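Local coordinates for protein redox-sensing transcriptional repressor Rex (Thermoanaerobacter ethanolicus, PDB 3WG9) that probably represses transcription by binding DNA as a homodimer in response to the cellular NADH/NAD(+) redox state, at residues I12-R17 with M42-S47; H19-E24 with R36-K41. All coordinates share one frame; numbering follows the deposited sequence.

Contact 1: I12-R17 with M42-S47; sequences IRRLPR and MGVTAS
Arg17 reaches from helix 9-27 to the place where helix 35-42 ends and grips the backbone there. Its NH2 donates to the carbonyl O of Met42 at 2.8 Å, with an N-H...O angle of 155°, and NH1 adds a weak second bond to the same oxygen. The oxygen lies at the edge of the guanidinium group, close to its plane, although NH2 itself is tilted out of the carbonyl plane. Met42 supplies a second hold through its side chain, for its methyl CE sits over the centre of one guanidinium face, 3.2 Å from CZ of Arg17. Bends at chi2 (-67°) and chi3 (-42°) fold the Met42 chain back so that CE also meets CB of Arg17, at 3.3 Å. A single arginine is thus bonded at its edge and packed on its face by one residue. A leucine in place of Arg17 has no N-H to offer, and the Met42 carbonyl would probably lose its tie to helix 9-27, with the Met42 methyl left freer to turn.

Val44, just past the positive-phi Gly43, extends the contact with its methyls. CG2 lies near the plane of the Arg17 guanidinium, 3.8 Å from NH1, and also touches CD of Arg14 at 3.7 Å. The Arg14 chain runs out straight to CD, which lies on Val44, and the bend at chi3 beyond it turns the guanidinium aside; NE forms a salt bridge with Asp52 of helix 46-54. Tyr18 packs on both Met42 and Val44. The arrangement belongs to a winged-helix DNA-binding domain: helix 9-27 holds the turn between helices 35-42 and 46-54, consistent with the turn of the predicted helix-turn-helix.

Contact 2: H19-E24 with R36-K41; sequences HRYLEE and RELSEK
Tyr21 and Lys41 meet because each sends its chain out trans to its own main-chain nitrogen (chi1 -180° for Tyr21), the ring extending from helix 9-27 toward helix 35-42, where Lys41 comes to meet it. The Lys41 chain then bends at chi2 (82°), and this turn lays its methylenes across the aromatic face instead of carrying them past it. CG is poised over the middle of the ring, 3.4 Å from the centroid and only 9° off the normal, a well-centred CH-pi contact. The rest of the chain then runs on across the same face: CD stands 3.4 Å from CE1 of Tyr21, and CE lies 3.8 Å from both CE1 and CD1.

Leu38, one helical turn before Lys41, approaches the ring differently. Its methyl CD1 lies at the edge, near the ring plane, and touches CD2 of Tyr21 at 3.6 Å. Face and edge of one aromatic ring are therefore met by two side chains from the same helix, the longer and more exposed one over the face and the buried one at the edge. Ile33, from strand 32-33, packs on both Tyr21 and Leu38 and continues the apolar side of the contact.

No hydrogen bond joins the two segments. The amino group of Lys41 ends near Glu24, with NZ 4.5 Å from OE1, too far for a salt bridge, though the opposite charges may still attract weakly. Glu24 is a zinc ligand in a structure of this protein, and here its side chain packs on Asp181 of the second subunit. The chemistry implies that these segments meet mainly through dispersion and CH-pi contact, perhaps helped slightly by the lysine's charge, with the Glu24-Lys41 attraction weak and long-range.

How the contacts relate
Both contacts use helix 9-27, contact 1 through its earlier turns and contact 2 through later ones, and together they join it to helix 35-42 and the turn that follows, within the predicted helix-turn-helix region. Neither is wholly core or wholly surface: each sets one buried residue, Met42 in contact 1 and Leu38 in contact 2, beside more accessible long side chains. Their chemistry follows their place. At the end of helix 35-42, contact 1 can reach a backbone carbonyl and hydrogen-bonds it, whereas contact 2, on the helix body, relies on ring and hydrocarbon packing. They meet directly where Ser39 OG probably hydrogen-bonds the Val44 carbonyl O, 2.7 Å away, and where Met42 approaches Tyr21.

Contact 1: I12-R17 with M42-S47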
ATOM      1  N   ILE B  12       3.706 -14.325  -4.071  1.00 28.45           N
ATOM      2  CA  ILE B  12       4.425 -13.130  -4.615  1.00 27.95           C
ATOM      3  C   ILE B  12       4.276 -11.972  -3.639  1.00 27.58           C
ATOM      4  O   ILE B  12       5.209 -11.227  -3.429  1.00 27.72           O
ATOM      5  CB  ILE B  12       3.853 -12.767  -5.989  1.00 28.85           C
ATOM      6  CG1 ILE B  12       4.247 -13.849  -6.993  1.00 30.25           C
ATOM      7  CG2 ILE B  12       4.307 -11.293  -6.501  1.00 27.80           C
ATOM      8  CD1 ILE B  12       3.397 -13.710  -8.348  1.00 31.12           C
ATOM      9  N   ARG B  13       3.115 -11.814  -3.007  1.00 27.62           N
ATOM     10  CA  ARG B  13       2.950 -10.680  -2.083  1.00 27.80           C
ATOM     11  C   ARG B  13       3.677 -10.847  -0.752  1.00 29.09           C
ATOM     12  O   ARG B  13       3.951  -9.866  -0.082  1.00 28.94           O
ATOM     13  CB  ARG B  13       1.467 -10.411  -1.753  1.00 27.63           C
ATOM     14  CG  ARG B  13       0.687  -9.934  -3.035  1.00 30.74           C
ATOM     15  CD  ARG B  13      -0.589  -9.165  -2.697  1.00 31.52           C
ATOM     16  NE  ARG B  13      -1.301  -8.773  -3.916  1.00 33.32           N
ATOM     17  CZ  ARG B  13      -0.988  -7.685  -4.634  1.00 34.74           C
ATOM     18  NH1 ARG B  13       0.055  -6.895  -4.300  1.00 27.42           N
ATOM     19  NH2 ARG B  13      -1.757  -7.358  -5.655  1.00 31.93           N
ATOM     20  N   ARG B  14       4.045 -12.075  -0.373  1.00 27.75           N
ATOM     21  CA  ARG B  14       4.920 -12.204   0.796  1.00 28.09           C
ATOM     22  C   ARG B  14       6.364 -11.883   0.489  1.00 29.43           C
ATOM     23  O   ARG B  14       7.139 -11.525   1.408  1.00 30.60           O
ATOM     24  CB  ARG B  14       4.872 -13.630   1.372  1.00 27.02           C
ATOM     25  CG  ARG B  14       3.514 -13.921   2.019  1.00 27.73           C
ATOM     26  CD  ARG B  14       3.491 -15.303   2.760  1.00 31.91           C
ATOM     27  NE  ARG B  14       3.494 -16.461   1.858  1.00 29.64           N
ATOM     28  CZ  ARG B  14       2.423 -17.105   1.442  1.00 34.13           C
ATOM     29  NH1 ARG B  14       1.200 -16.685   1.799  1.00 32.76           N
ATOM     30  NH2 ARG B  14       2.561 -18.152   0.644  1.00 34.78           N
ATOM     31  N   LEU B  15       6.789 -12.095  -0.751  1.00 29.14           N
ATOM     32  CA  LEU B  15       8.237 -11.919  -1.049  1.00 29.23           C
ATOM     33  C   LEU B  15       8.820 -10.539  -0.749  1.00 30.24           C
ATOM     34  O   LEU B  15       9.956 -10.438  -0.274  1.00 28.21           O
ATOM     35  CB  LEU B  15       8.588 -12.334  -2.502  1.00 28.69           C
ATOM     36  CG  LEU B  15       8.230 -13.790  -2.901  1.00 31.59           C
ATOM     37  CD1 LEU B  15       8.422 -14.047  -4.398  1.00 28.33           C
ATOM     38  CD2 LEU B  15       9.136 -14.794  -2.099  1.00 35.08           C
ATOM     39  N   PRO B  16       8.119  -9.448  -1.140  1.00 30.40           N
ATOM     40  CA  PRO B  16       8.656  -8.138  -0.737  1.00 31.39           C
ATOM     41  C   PRO B  16       8.708  -7.926   0.777  1.00 31.05           C
ATOM     42  O   PRO B  16       9.573  -7.183   1.222  1.00 30.09           O
ATOM     43  CB  PRO B  16       7.734  -7.113  -1.437  1.00 29.59           C
ATOM     44  CG  PRO B  16       7.067  -7.973  -2.568  1.00 31.39           C
ATOM     45  CD  PRO B  16       6.890  -9.320  -1.927  1.00 30.05           C
ATOM     46  N   ARG B  17       7.770  -8.498   1.519  1.00 29.29           N
ATOM     47  CA  ARG B  17       7.832  -8.430   2.988  1.00 31.95           C
ATOM     48  C   ARG B  17       9.109  -9.128   3.485  1.00 32.58           C
ATOM     49  O   ARG B  17       9.855  -8.567   4.304  1.00 31.37           O
ATOM     50  CB  ARG B  17       6.603  -9.066   3.624  1.00 31.21           C
ATOM     51  CG  ARG B  17       5.248  -8.463   3.172  1.00 36.84           C
ATOM     52  CD  ARG B  17       4.092  -9.160   3.925  1.00 40.67           C
ATOM     53  NE  ARG B  17       4.306  -9.060   5.370  1.00 47.11           N
ATOM     54  CZ  ARG B  17       4.121 -10.064   6.234  1.00 49.55           C
ATOM     55  NH1 ARG B  17       3.727 -11.257   5.814  1.00 48.46           N
ATOM     56  NH2 ARG B  17       4.306  -9.856   7.527  1.00 49.21           N
ATOM     57  N   MET B  42       7.411 -12.398  10.558  1.00 44.25           N
ATOM     58  CA  MET B  42       6.552 -12.306   9.393  1.00 41.58           C
ATOM     59  C   MET B  42       5.114 -12.716   9.610  1.00 42.08           C
ATOM     60  O   MET B  42       4.261 -12.401   8.781  1.00 40.70           O
ATOM     61  CB  MET B  42       7.155 -13.166   8.271  1.00 41.22           C
ATOM     62  CG  MET B  42       8.544 -12.684   7.915  1.00 41.08           C
ATOM     63  SD  MET B  42       8.524 -11.012   7.133  1.00 44.14           S
ATOM     64  CE  MET B  42       7.128 -11.239   6.092  1.00 47.48           C
ATOM     65  N   GLY B  43       4.839 -13.463  10.676  1.00 40.72           N
ATOM     66  CA  GLY B  43       3.496 -13.958  10.864  1.00 41.14           C
ATOM     67  C   GLY B  43       3.197 -15.036   9.827  1.00 40.84           C
ATOM     68  O   GLY B  43       2.044 -15.225   9.445  1.00 39.52           O
ATOM     69  N   VAL B  44       4.240 -15.728   9.356  1.00 38.48           N
ATOM     70  CA  VAL B  44       4.107 -16.787   8.340  1.00 37.07           C
ATOM     71  C   VAL B  44       4.839 -18.038   8.952  1.00 38.70           C
ATOM     72  O   VAL B  44       5.919 -17.891   9.472  1.00 35.71           O
ATOM     73  CB  VAL B  44       4.809 -16.332   7.002  1.00 38.77           C
ATOM     74  CG1 VAL B  44       4.722 -17.400   5.971  1.00 35.75           C
ATOM     75  CG2 VAL B  44       4.161 -15.021   6.416  1.00 35.91           C
ATOM     76  N   THR B  45       4.266 -19.238   8.898  1.00 36.75           N
ATOM     77  CA  THR B  45       4.976 -20.394   9.475  1.00 37.72           C
ATOM     78  C   THR B  45       6.363 -20.599   8.864  1.00 38.49           C
ATOM     79  O   THR B  45       6.584 -20.298   7.672  1.00 33.21           O
ATOM     80  CB  THR B  45       4.182 -21.661   9.301  1.00 40.36           C
ATOM     81  OG1 THR B  45       4.074 -21.972   7.900  1.00 35.83           O
ATOM     82  CG2 THR B  45       2.793 -21.542   9.990  1.00 39.02           C
ATOM     83  N   ALA B  46       7.299 -21.122   9.655  1.00 36.14           N
ATOM     84  CA  ALA B  46       8.598 -21.458   9.058  1.00 37.39           C
ATOM     85  C   ALA B  46       8.468 -22.372   7.834  1.00 37.57           C
ATOM     86  O   ALA B  46       9.233 -22.230   6.852  1.00 37.65           O
ATOM     87  CB  ALA B  46       9.559 -22.032  10.119  1.00 40.43           C
ATOM     88  N   SER B  47       7.507 -23.293   7.856  1.00 36.56           N
ATOM     89  CA  SER B  47       7.399 -24.246   6.718  1.00 36.23           C
ATOM     90  C   SER B  47       6.898 -23.523   5.455  1.00 35.86           C
ATOM     91  O   SER B  47       7.366 -23.804   4.352  1.00 33.82           O
ATOM     92  CB  SER B  47       6.547 -25.446   7.083  1.00 37.09           C
ATOM     93  OG  SER B  47       5.217 -25.074   7.415  1.00 38.37           O
TER

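Contact 2: H19-E24 with R36-K41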
ATOM      1  N   HIS B  19      11.922  -9.428   1.826  1.00 31.09           N
ATOM      2  CA  HIS B  19      13.049  -8.601   1.339  1.00 34.24           C
ATOM      3  C   HIS B  19      13.220  -7.364   2.257  1.00 35.00           C
ATOM      4  O   HIS B  19      14.319  -6.974   2.664  1.00 36.05           O
ATOM      5  CB  HIS B  19      12.677  -8.140  -0.092  1.00 33.31           C
ATOM      6  CG  HIS B  19      13.744  -7.365  -0.791  1.00 36.76           C
ATOM      7  ND1 HIS B  19      13.763  -5.981  -0.830  1.00 37.89           N
ATOM      8  CD2 HIS B  19      14.831  -7.777  -1.483  1.00 36.94           C
ATOM      9  CE1 HIS B  19      14.810  -5.576  -1.530  1.00 38.61           C
ATOM     10  NE2 HIS B  19      15.478  -6.647  -1.935  1.00 40.70           N
ATOM     11  N   ARG B  20      12.122  -6.713   2.575  1.00 34.52           N
ATOM     12  CA  ARG B  20      12.161  -5.486   3.390  1.00 35.26           C
ATOM     13  C   ARG B  20      12.666  -5.754   4.836  1.00 35.61           C
ATOM     14  O   ARG B  20      13.393  -4.964   5.422  1.00 36.54           O
ATOM     15  CB  ARG B  20      10.711  -4.931   3.457  1.00 35.61           C
ATOM     16  CG  ARG B  20      10.551  -3.535   4.153  1.00 35.26           C
ATOM     17  CD  ARG B  20       9.198  -2.839   3.797  1.00 35.59           C
ATOM     18  NE  ARG B  20       8.048  -3.732   3.786  1.00 31.61           N
ATOM     19  CZ  ARG B  20       7.394  -4.156   4.872  1.00 36.13           C
ATOM     20  NH1 ARG B  20       7.822  -3.785   6.068  1.00 38.10           N
ATOM     21  NH2 ARG B  20       6.327  -4.975   4.797  1.00 28.22           N
ATOM     22  N   TYR B  21      12.245  -6.859   5.426  1.00 35.04           N
ATOM     23  CA  TYR B  21      12.699  -7.226   6.755  1.00 38.95           C
ATOM     24  C   TYR B  21      14.201  -7.594   6.784  1.00 40.05           C
ATOM     25  O   TYR B  21      14.912  -7.097   7.663  1.00 42.43           O
ATOM     26  CB  TYR B  21      11.842  -8.319   7.390  1.00 37.53           C
ATOM     27  CG  TYR B  21      12.312  -8.700   8.774  1.00 46.34           C
ATOM     28  CD1 TYR B  21      12.453  -7.724   9.766  1.00 53.55           C
ATOM     29  CD2 TYR B  21      12.627 -10.015   9.097  1.00 50.16           C
ATOM     30  CE1 TYR B  21      12.903  -8.024  11.032  1.00 58.32           C
ATOM     31  CE2 TYR B  21      13.078 -10.337  10.395  1.00 57.58           C
ATOM     32  CZ  TYR B  21      13.207  -9.328  11.353  1.00 60.17           C
ATOM     33  OH  TYR B  21      13.634  -9.592  12.639  1.00 67.43           O
ATOM     34  N   LEU B  22      14.667  -8.403   5.827  1.00 39.96           N
ATOM     35  CA  LEU B  22      16.089  -8.700   5.604  1.00 41.77           C
ATOM     36  C   LEU B  22      16.977  -7.478   5.329  1.00 43.90           C
ATOM     37  O   LEU B  22      18.160  -7.441   5.722  1.00 43.53           O
ATOM     38  CB  LEU B  22      16.246  -9.690   4.452  1.00 41.82           C
ATOM     39  CG  LEU B  22      15.947 -11.117   4.946  1.00 45.06           C
ATOM     40  CD1 LEU B  22      15.499 -12.006   3.803  1.00 50.13           C
ATOM     41  CD2 LEU B  22      17.141 -11.719   5.671  1.00 45.01           C
ATOM     42  N   GLU B  23      16.441  -6.512   4.586  1.00 42.40           N
ATOM     43  CA  GLU B  23      17.139  -5.262   4.353  1.00 45.34           C
ATOM     44  C   GLU B  23      17.464  -4.554   5.675  1.00 46.53           C
ATOM     45  O   GLU B  23      18.581  -4.080   5.885  1.00 47.98           O
ATOM     46  CB  GLU B  23      16.313  -4.375   3.401  1.00 45.17           C
ATOM     47  CG  GLU B  23      17.042  -3.154   2.909  1.00 48.99           C
ATOM     48  CD  GLU B  23      16.211  -2.432   1.833  1.00 54.83           C
ATOM     49  OE1 GLU B  23      15.507  -1.464   2.179  1.00 60.60           O
ATOM     50  OE2 GLU B  23      16.191  -2.877   0.674  1.00 51.58           O
ATOM     51  N   GLU B  24      16.511  -4.535   6.597  1.00 46.16           N
ATOM     52  CA  GLU B  24      16.687  -3.886   7.881  1.00 49.97           C
ATOM     53  C   GLU B  24      17.754  -4.601   8.712  1.00 52.15           C
ATOM     54  O   GLU B  24      18.631  -3.951   9.271  1.00 55.27           O
ATOM     55  CB  GLU B  24      15.350  -3.832   8.598  1.00 48.88           C
ATOM     56  CG  GLU B  24      15.350  -3.282  10.035  1.00 58.15           C
ATOM     57  CD  GLU B  24      13.953  -3.385  10.655  1.00 67.12           C
ATOM     58  OE1 GLU B  24      13.802  -3.908  11.786  1.00 69.61           O
ATOM     59  OE2 GLU B  24      12.982  -3.001   9.964  1.00 70.87           O
ATOM     60  N   ARG B  36      12.732 -19.748  13.118  1.00 50.17           N
ATOM     61  CA  ARG B  36      11.661 -19.367  14.014  1.00 51.68           C
ATOM     62  C   ARG B  36      11.605 -17.824  14.172  1.00 50.16           C
ATOM     63  O   ARG B  36      10.523 -17.257  14.198  1.00 47.22           O
ATOM     64  CB  ARG B  36      11.728 -20.092  15.359  1.00 53.68           C
ATOM     65  CG  ARG B  36      12.861 -19.673  16.239  1.00 60.67           C
ATOM     66  CD  ARG B  36      12.658 -20.158  17.662  1.00 70.93           C
ATOM     67  NE  ARG B  36      11.282 -19.968  18.112  1.00 74.39           N
ATOM     68  CZ  ARG B  36      10.894 -19.990  19.382  1.00 79.77           C
ATOM     69  NH1 ARG B  36      11.775 -20.196  20.360  1.00 81.85           N
ATOM     70  NH2 ARG B  36       9.612 -19.809  19.682  1.00 81.07           N
ATOM     71  N   GLU B  37      12.761 -17.167  14.176  1.00 51.14           N
ATOM     72  CA  GLU B  37      12.829 -15.695  14.339  1.00 51.51           C
ATOM     73  C   GLU B  37      12.165 -15.021  13.130  1.00 47.84           C
ATOM     74  O   GLU B  37      11.361 -14.078  13.245  1.00 45.49           O
ATOM     75  CB  GLU B  37      14.287 -15.222  14.438  1.00 53.53           C
ATOM     76  CG  GLU B  37      15.111 -15.866  15.563  1.00 61.91           C
ATOM     77  CD  GLU B  37      16.556 -15.318  15.705  1.00 70.53           C
ATOM     78  OE1 GLU B  37      16.817 -14.651  16.728  1.00 76.10           O
ATOM     79  OE2 GLU B  37      17.436 -15.565  14.837  1.00 71.28           O
ATOM     80  N   LEU B  38      12.527 -15.522  11.962  1.00 46.04           N
ATOM     81  CA  LEU B  38      11.935 -15.046  10.735  1.00 42.67           C
ATOM     82  C   LEU B  38      10.433 -15.247  10.708  1.00 41.11           C
ATOM     83  O   LEU B  38       9.686 -14.318  10.435  1.00 36.44           O
ATOM     84  CB  LEU B  38      12.611 -15.636   9.507  1.00 42.67           C
ATOM     85  CG  LEU B  38      12.175 -15.044   8.176  1.00 41.73           C
ATOM     86  CD1 LEU B  38      12.482 -13.490   8.081  1.00 41.59           C
ATOM     87  CD2 LEU B  38      12.811 -15.801   6.997  1.00 41.31           C
ATOM     88  N   SER B  39       9.993 -16.460  11.005  1.00 38.25           N
ATOM     89  CA  SER B  39       8.568 -16.776  11.049  1.00 40.52           C
ATOM     90  C   SER B  39       7.831 -15.863  12.030  1.00 40.41           C
ATOM     91  O   SER B  39       6.778 -15.308  11.715  1.00 38.60           O
ATOM     92  CB  SER B  39       8.377 -18.240  11.483  1.00 40.16           C
ATOM     93  OG  SER B  39       7.030 -18.499  11.811  1.00 39.90           O
ATOM     94  N   GLU B  40       8.369 -15.736  13.238  1.00 42.85           N
ATOM     95  CA  GLU B  40       7.716 -14.897  14.262  1.00 47.28           C
ATOM     96  C   GLU B  40       7.546 -13.464  13.754  1.00 46.20           C
ATOM     97  O   GLU B  40       6.489 -12.894  13.876  1.00 47.07           O
ATOM     98  CB  GLU B  40       8.476 -14.925  15.583  1.00 47.97           C
ATOM     99  CG  GLU B  40       8.194 -16.235  16.316  1.00 56.66           C
ATOM    100  CD  GLU B  40       9.064 -16.477  17.557  1.00 67.05           C
ATOM    101  OE1 GLU B  40       8.812 -17.505  18.236  1.00 70.35           O
ATOM    102  OE2 GLU B  40      10.006 -15.687  17.839  1.00 71.52           O
ATOM    103  N   LYS B  41       8.569 -12.927  13.114  1.00 46.87           N
ATOM    104  CA  LYS B  41       8.506 -11.572  12.590  1.00 47.69           C
ATOM    105  C   LYS B  41       7.464 -11.426  11.467  1.00 47.18           C
ATOM    106  O   LYS B  41       6.689 -10.474  11.444  1.00 44.99           O
ATOM    107  CB  LYS B  41       9.874 -11.124  12.104  1.00 47.96           C
ATOM    108  CG  LYS B  41       9.823  -9.721  11.516  1.00 54.73           C
ATOM    109  CD  LYS B  41       9.874  -8.575  12.577  1.00 59.36           C
ATOM    110  CE  LYS B  41       9.314  -7.275  11.921  1.00 63.63           C
ATOM    111  NZ  LYS B  41       9.847  -6.007  12.509  1.00 66.31           N
TER